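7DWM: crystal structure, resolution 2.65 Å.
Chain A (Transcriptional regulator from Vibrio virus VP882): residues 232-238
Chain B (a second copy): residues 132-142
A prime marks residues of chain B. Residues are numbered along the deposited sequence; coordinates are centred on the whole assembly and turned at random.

Chain A 232-238: QVSMLLK
Chain B, residues 132-142: GRIERAVVELL

An extended segment of chain A lies across one side of a helix from the second copy in a mainly apolar contact, closed at its C-terminal end by one side-chain-to-backbone hydrogen bond and burying 487 Å² over both sides. Chain A is extended from Val233 through Leu237 (phi/psi -138/157, -147/118, -135/139, -83/135 and -82/140 in order). Residues 132′-141′ are regular helix, phi near -65° and psi near -40°; each amide from Arg136′ to Leu141′ bonds the carbonyl four residues earlier, Arg136′ N to Gly132′ O and Leu141′ N to Ala137′ O both at 2.9 Å. The axes approach to 9.7 Å and run in broadly opposing directions (124°). Val233 CA lies 9.1 Å from Leu141′ CA and Leu237 CA 5.4 Å from Arg133′ CA: the backbones converge toward the C-terminal end of the chain A segment.

Alternation along the extended backbone turns the CA-to-CB bonds of Val233, Met235 and Leu237 toward the helix, while that of Leu236 (p, p) points away. Val233 (m) has the least covered area of the three, 28 Å² against 79 and 95, with CG1 3.9 Å from Leu141′ CD2. Met235 (m, t, p) places SD 3.6 Å from Leu141′ CG (Leu141′ is m, t), and its CE lies 3.8 Å from Ala137′ CB. Leu237 (chi1 m, chi2 140°) packs closest: its CD2 is 3.6 Å from Ala137′ CB, 4.0 Å from Ile134′ CG1 and 3.3 Å from Arg133′ O. The small Ala137′ side chain thus meets both Met235 and Leu237.

Arg133′ (chi1 -93°, chi2 t, chi3 139°, chi4 -179°) donates from NE to Lys238 O at 3.0 Å, N-H...O angle 137°; that oxygen sits at the guanidinium edge, near its plane. Arg136′ (m, t, chi3 -123°, chi4 92°) brings NH1 within 3.3 Å of Lys238 O, but the angle is too poor for a hydrogen bond. Lys238 (m, t, m, t) directs its CA-to-CB bond away.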

ATOM      1  N   GLN A 232      14.383 -15.741  -0.746  1.00 91.15           N
ATOM      2  CA  GLN A 232      14.030 -15.219   0.566  1.00 84.32           C
ATOM      3  C   GLN A 232      14.547 -13.791   0.717  1.00 77.66           C
ATOM      4  O   GLN A 232      15.746 -13.545   0.542  1.00 86.41           O
ATOM      5  CB  GLN A 232      14.620 -16.129   1.640  1.00 83.74           C
ATOM      6  CG  GLN A 232      13.921 -16.129   2.972  1.00 85.83           C
ATOM      7  CD  GLN A 232      14.644 -17.016   3.964  1.00 96.73           C
ATOM      8  OE1 GLN A 232      14.503 -16.874   5.179  1.00103.45           O
ATOM      9  NE2 GLN A 232      15.433 -17.940   3.442  1.00 99.08           N
ATOM     10  N   VAL A 233      13.660 -12.840   1.040  1.00 70.28           N
ATOM     11  CA  VAL A 233      14.067 -11.446   1.205  1.00 77.89           C
ATOM     12  C   VAL A 233      13.374 -10.835   2.416  1.00 69.56           C
ATOM     13  O   VAL A 233      12.290 -11.255   2.832  1.00 63.78           O
ATOM     14  CB  VAL A 233      13.789 -10.565  -0.048  1.00 73.90           C
ATOM     15  CG1 VAL A 233      14.321 -11.217  -1.329  1.00 65.05           C
ATOM     16  CG2 VAL A 233      12.311 -10.250  -0.186  1.00 74.71           C
ATOM     17  N   SER A 234      13.994  -9.786   2.943  1.00 70.87           N
ATOM     18  CA  SER A 234      13.320  -8.822   3.804  1.00 79.91           C
ATOM     19  C   SER A 234      13.966  -7.473   3.555  1.00 85.81           C
ATOM     20  O   SER A 234      15.160  -7.302   3.807  1.00 80.96           O
ATOM     21  CB  SER A 234      13.448  -9.202   5.275  1.00 71.53           C
ATOM     22  OG  SER A 234      14.701  -8.804   5.784  1.00 85.11           O
ATOM     23  N   MET A 235      13.182  -6.522   3.072  1.00 86.04           N
ATOM     24  CA  MET A 235      13.684  -5.248   2.580  1.00 90.52           C
ATOM     25  C   MET A 235      12.812  -4.128   3.121  1.00 93.69           C
ATOM     26  O   MET A 235      11.583  -4.242   3.120  1.00 86.22           O
ATOM     27  CB  MET A 235      13.645  -5.180   1.047  1.00 92.53           C
ATOM     28  CG  MET A 235      14.595  -6.096   0.305  1.00102.58           C
ATOM     29  SD  MET A 235      14.180  -6.037  -1.451  1.00 92.41           S
ATOM     30  CE  MET A 235      14.507  -4.313  -1.802  1.00 75.49           C
ATOM     31  N   LEU A 236      13.427  -3.026   3.537  1.00 90.12           N
ATOM     32  CA  LEU A 236      12.616  -1.900   3.963  1.00 99.28           C
ATOM     33  C   LEU A 236      12.198  -1.130   2.723  1.00 97.73           C
ATOM     34  O   LEU A 236      13.003  -0.908   1.813  1.00 97.63           O
ATOM     35  CB  LEU A 236      13.376  -1.006   4.948  1.00 95.74           C
ATOM     36  CG  LEU A 236      14.856  -0.642   4.778  1.00 98.32           C
ATOM     37  CD1 LEU A 236      15.098   0.387   3.678  1.00100.61           C
ATOM     38  CD2 LEU A 236      15.410  -0.137   6.107  1.00 88.69           C
ATOM     39  N   LEU A 237      10.926  -0.769   2.666  1.00 90.75           N
ATOM     40  CA  LEU A 237      10.411  -0.015   1.539  1.00 88.93           C
ATOM     41  C   LEU A 237      10.715   1.464   1.719  1.00 90.92           C
ATOM     42  O   LEU A 237      10.637   2.001   2.827  1.00100.30           O
ATOM     43  CB  LEU A 237       8.918  -0.280   1.378  1.00 93.48           C
ATOM     44  CG  LEU A 237       8.759  -1.788   1.149  1.00 84.03           C
ATOM     45  CD1 LEU A 237       7.566  -2.367   1.874  1.00 84.47           C
ATOM     46  CD2 LEU A 237       8.692  -2.110  -0.330  1.00 90.47           C
ATOM     47  N   LYS A 238      11.077   2.117   0.621  1.00109.02           N
ATOM     48  CA  LYS A 238      11.632   3.462   0.685  1.00109.99           C
ATOM     49  C   LYS A 238      10.872   4.443  -0.203  1.00111.54           C
ATOM     50  O   LYS A 238       9.787   4.905   0.151  1.00110.52           O
ATOM     51  CB  LYS A 238      13.109   3.427   0.286  1.00100.88           C
ATOM     52  CG  LYS A 238      13.924   2.419   1.083  1.00109.59           C
ATOM     53  CD  LYS A 238      15.389   2.396   0.672  1.00103.58           C
ATOM     54  CE  LYS A 238      15.559   2.503  -0.833  1.00 93.80           C
ATOM     55  NZ  LYS A 238      16.992   2.408  -1.224  1.00 97.75           N
TER
ATOM     56  N   GLY B 132       3.776   1.647  -4.884  1.00 73.77           N
ATOM     57  CA  GLY B 132       4.976   2.174  -5.514  1.00 84.55           C
ATOM     58  C   GLY B 132       6.237   1.767  -4.777  1.00 81.63           C
ATOM     59  O   GLY B 132       7.277   1.512  -5.394  1.00 81.26           O
ATOM     60  N   ARG B 133       6.164   1.711  -3.445  1.00 80.99           N
ATOM     61  CA  ARG B 133       7.307   1.266  -2.657  1.00 85.67           C
ATOM     62  C   ARG B 133       7.665  -0.178  -2.987  1.00 87.84           C
ATOM     63  O   ARG B 133       8.844  -0.509  -3.168  1.00 81.71           O
ATOM     64  CB  ARG B 133       7.010   1.432  -1.166  1.00 81.44           C
ATOM     65  CG  ARG B 133       7.485   2.760  -0.588  1.00 95.22           C
ATOM     66  CD  ARG B 133       6.669   3.178   0.626  1.00112.62           C
ATOM     67  NE  ARG B 133       7.510   3.752   1.673  1.00122.63           N
ATOM     68  CZ  ARG B 133       7.058   4.187   2.846  1.00112.31           C
ATOM     69  NH1 ARG B 133       5.763   4.124   3.126  1.00109.72           N
ATOM     70  NH2 ARG B 133       7.899   4.693   3.738  1.00 99.16           N
ATOM     71  N   ILE B 134       6.655  -1.050  -3.086  1.00 86.13           N
ATOM     72  CA  ILE B 134       6.907  -2.443  -3.439  1.00 77.80           C
ATOM     73  C   ILE B 134       7.456  -2.550  -4.853  1.00 76.25           C
ATOM     74  O   ILE B 134       8.295  -3.414  -5.139  1.00 74.03           O
ATOM     75  CB  ILE B 134       5.609  -3.267  -3.286  1.00 69.44           C
ATOM     76  CG1 ILE B 134       5.241  -3.435  -1.815  1.00 79.67           C
ATOM     77  CG2 ILE B 134       5.738  -4.627  -3.961  1.00 56.36           C
ATOM     78  CD1 ILE B 134       3.835  -3.934  -1.609  1.00 72.36           C
ATOM     79  N   GLU B 135       7.057  -1.638  -5.741  1.00 74.16           N
ATOM     80  CA  GLU B 135       7.577  -1.696  -7.104  1.00 75.82           C
ATOM     81  C   GLU B 135       9.044  -1.286  -7.148  1.00 81.92           C
ATOM     82  O   GLU B 135       9.849  -1.913  -7.847  1.00 84.11           O
ATOM     83  CB  GLU B 135       6.742  -0.818  -8.035  1.00 73.43           C
ATOM     84  CG  GLU B 135       6.915  -1.173  -9.506  1.00 76.09           C
ATOM     85  CD  GLU B 135       6.634  -0.011 -10.435  1.00 87.41           C
ATOM     86  OE1 GLU B 135       5.530   0.029 -11.015  1.00 99.62           O
ATOM     87  OE2 GLU B 135       7.516   0.859 -10.589  1.00 96.36           O
ATOM     88  N   ARG B 136       9.413  -0.245  -6.397  1.00 83.72           N
ATOM     89  CA  ARG B 136      10.820   0.141  -6.317  1.00 82.64           C
ATOM     90  C   ARG B 136      11.653  -0.956  -5.660  1.00 78.65           C
ATOM     91  O   ARG B 136      12.788  -1.226  -6.082  1.00 73.98           O
ATOM     92  CB  ARG B 136      10.951   1.465  -5.564  1.00 78.89           C
ATOM     93  CG  ARG B 136      10.104   2.584  -6.164  1.00102.52           C
ATOM     94  CD  ARG B 136      10.431   3.937  -5.554  1.00104.87           C
ATOM     95  NE  ARG B 136       9.249   4.567  -4.971  1.00 99.71           N
ATOM     96  CZ  ARG B 136       8.883   4.432  -3.700  1.00112.06           C
ATOM     97  NH1 ARG B 136       9.613   3.693  -2.875  1.00109.63           N
ATOM     98  NH2 ARG B 136       7.791   5.036  -3.251  1.00114.00           N
ATOM     99  N   ALA B 137      11.089  -1.628  -4.651  1.00 86.16           N
ATOM    100  CA  ALA B 137      11.773  -2.763  -4.039  1.00 71.83           C
ATOM    101  C   ALA B 137      12.001  -3.879  -5.051  1.00 79.07           C
ATOM    102  O   ALA B 137      13.066  -4.501  -5.066  1.00 77.90           O
ATOM    103  CB  ALA B 137      10.982  -3.281  -2.839  1.00 81.86           C
ATOM    104  N   VAL B 138      10.995  -4.180  -5.877  1.00 77.75           N
ATOM    105  CA  VAL B 138      11.146  -5.227  -6.889  1.00 63.37           C
ATOM    106  C   VAL B 138      12.170  -4.820  -7.942  1.00 72.41           C
ATOM    107  O   VAL B 138      12.965  -5.649  -8.413  1.00 72.28           O
ATOM    108  CB  VAL B 138       9.782  -5.550  -7.527  1.00 55.18           C
ATOM    109  CG1 VAL B 138       9.963  -6.380  -8.785  1.00 56.84           C
ATOM    110  CG2 VAL B 138       8.889  -6.264  -6.528  1.00 46.10           C
ATOM    111  N   VAL B 139      12.211  -3.531  -8.263  1.00 79.94           N
ATOM    112  CA  VAL B 139      13.212  -3.042  -9.254  1.00 85.26           C
ATOM    113  C   VAL B 139      14.607  -3.235  -8.657  1.00 88.93           C
ATOM    114  O   VAL B 139      15.498  -3.687  -9.381  1.00 76.30           O
ATOM    115  CB  VAL B 139      12.967  -1.567  -9.617  1.00 91.13           C
ATOM    116  CG1 VAL B 139      14.059  -1.032 -10.526  1.00 61.60           C
ATOM    117  CG2 VAL B 139      11.598  -1.369 -10.240  1.00 81.31           C
ATOM    118  N   GLU B 140      14.773  -2.906  -7.375  1.00 89.97           N
ATOM    119  CA  GLU B 140      16.082  -3.049  -6.682  1.00 93.42           C
ATOM    120  C   GLU B 140      16.475  -4.525  -6.643  1.00 91.49           C
ATOM    121  O   GLU B 140      17.672  -4.820  -6.761  1.00 92.26           O
ATOM    122  CB  GLU B 140      16.030  -2.451  -5.277  1.00 98.36           C
ATOM    123  CG  GLU B 140      17.091  -1.393  -5.038  1.00109.06           C
ATOM    124  CD  GLU B 140      18.296  -1.865  -4.245  1.00125.45           C
ATOM    125  OE1 GLU B 140      18.126  -2.179  -3.051  1.00119.31           O
ATOM    126  OE2 GLU B 140      19.399  -1.915  -4.820  1.00129.98           O
ATOM    127  N   LEU B 141      15.505  -5.412  -6.428  1.00 87.00           N
ATOM    128  CA  LEU B 141      15.814  -6.860  -6.418  1.00 71.24           C
ATOM    129  C   LEU B 141      16.290  -7.256  -7.815  1.00 83.72           C
ATOM    130  O   LEU B 141      17.171  -8.122  -7.905  1.00 91.52           O
ATOM    131  CB  LEU B 141      14.560  -7.637  -6.019  1.00 64.35           C
ATOM    132  CG  LEU B 141      14.410  -7.874  -4.520  1.00 74.54           C
ATOM    133  CD1 LEU B 141      13.126  -8.623  -4.214  1.00 83.14           C
ATOM    134  CD2 LEU B 141      15.608  -8.630  -3.979  1.00 73.17           C
ATOM    135  N   LEU B 142      15.740  -6.633  -8.861  1.00 93.32           N
ATOM    136  CA  LEU B 142      16.175  -7.004 -10.207  1.00 83.15           C
ATOM    137  C   LEU B 142      17.475  -6.328 -10.630  1.00 86.08           C
ATOM    138  O   LEU B 142      17.929  -6.549 -11.759  1.00 80.79           O
ATOM    139  CB  LEU B 142      15.069  -6.697 -11.222  1.00 75.29           C
ATOM    140  CG  LEU B 142      13.774  -7.491 -11.034  1.00 74.28           C
ATOM    141  CD1 LEU B 142      12.568  -6.707 -11.537  1.00 54.66           C
ATOM    142  CD2 LEU B 142      13.880  -8.834 -11.736  1.00 81.82           C
TER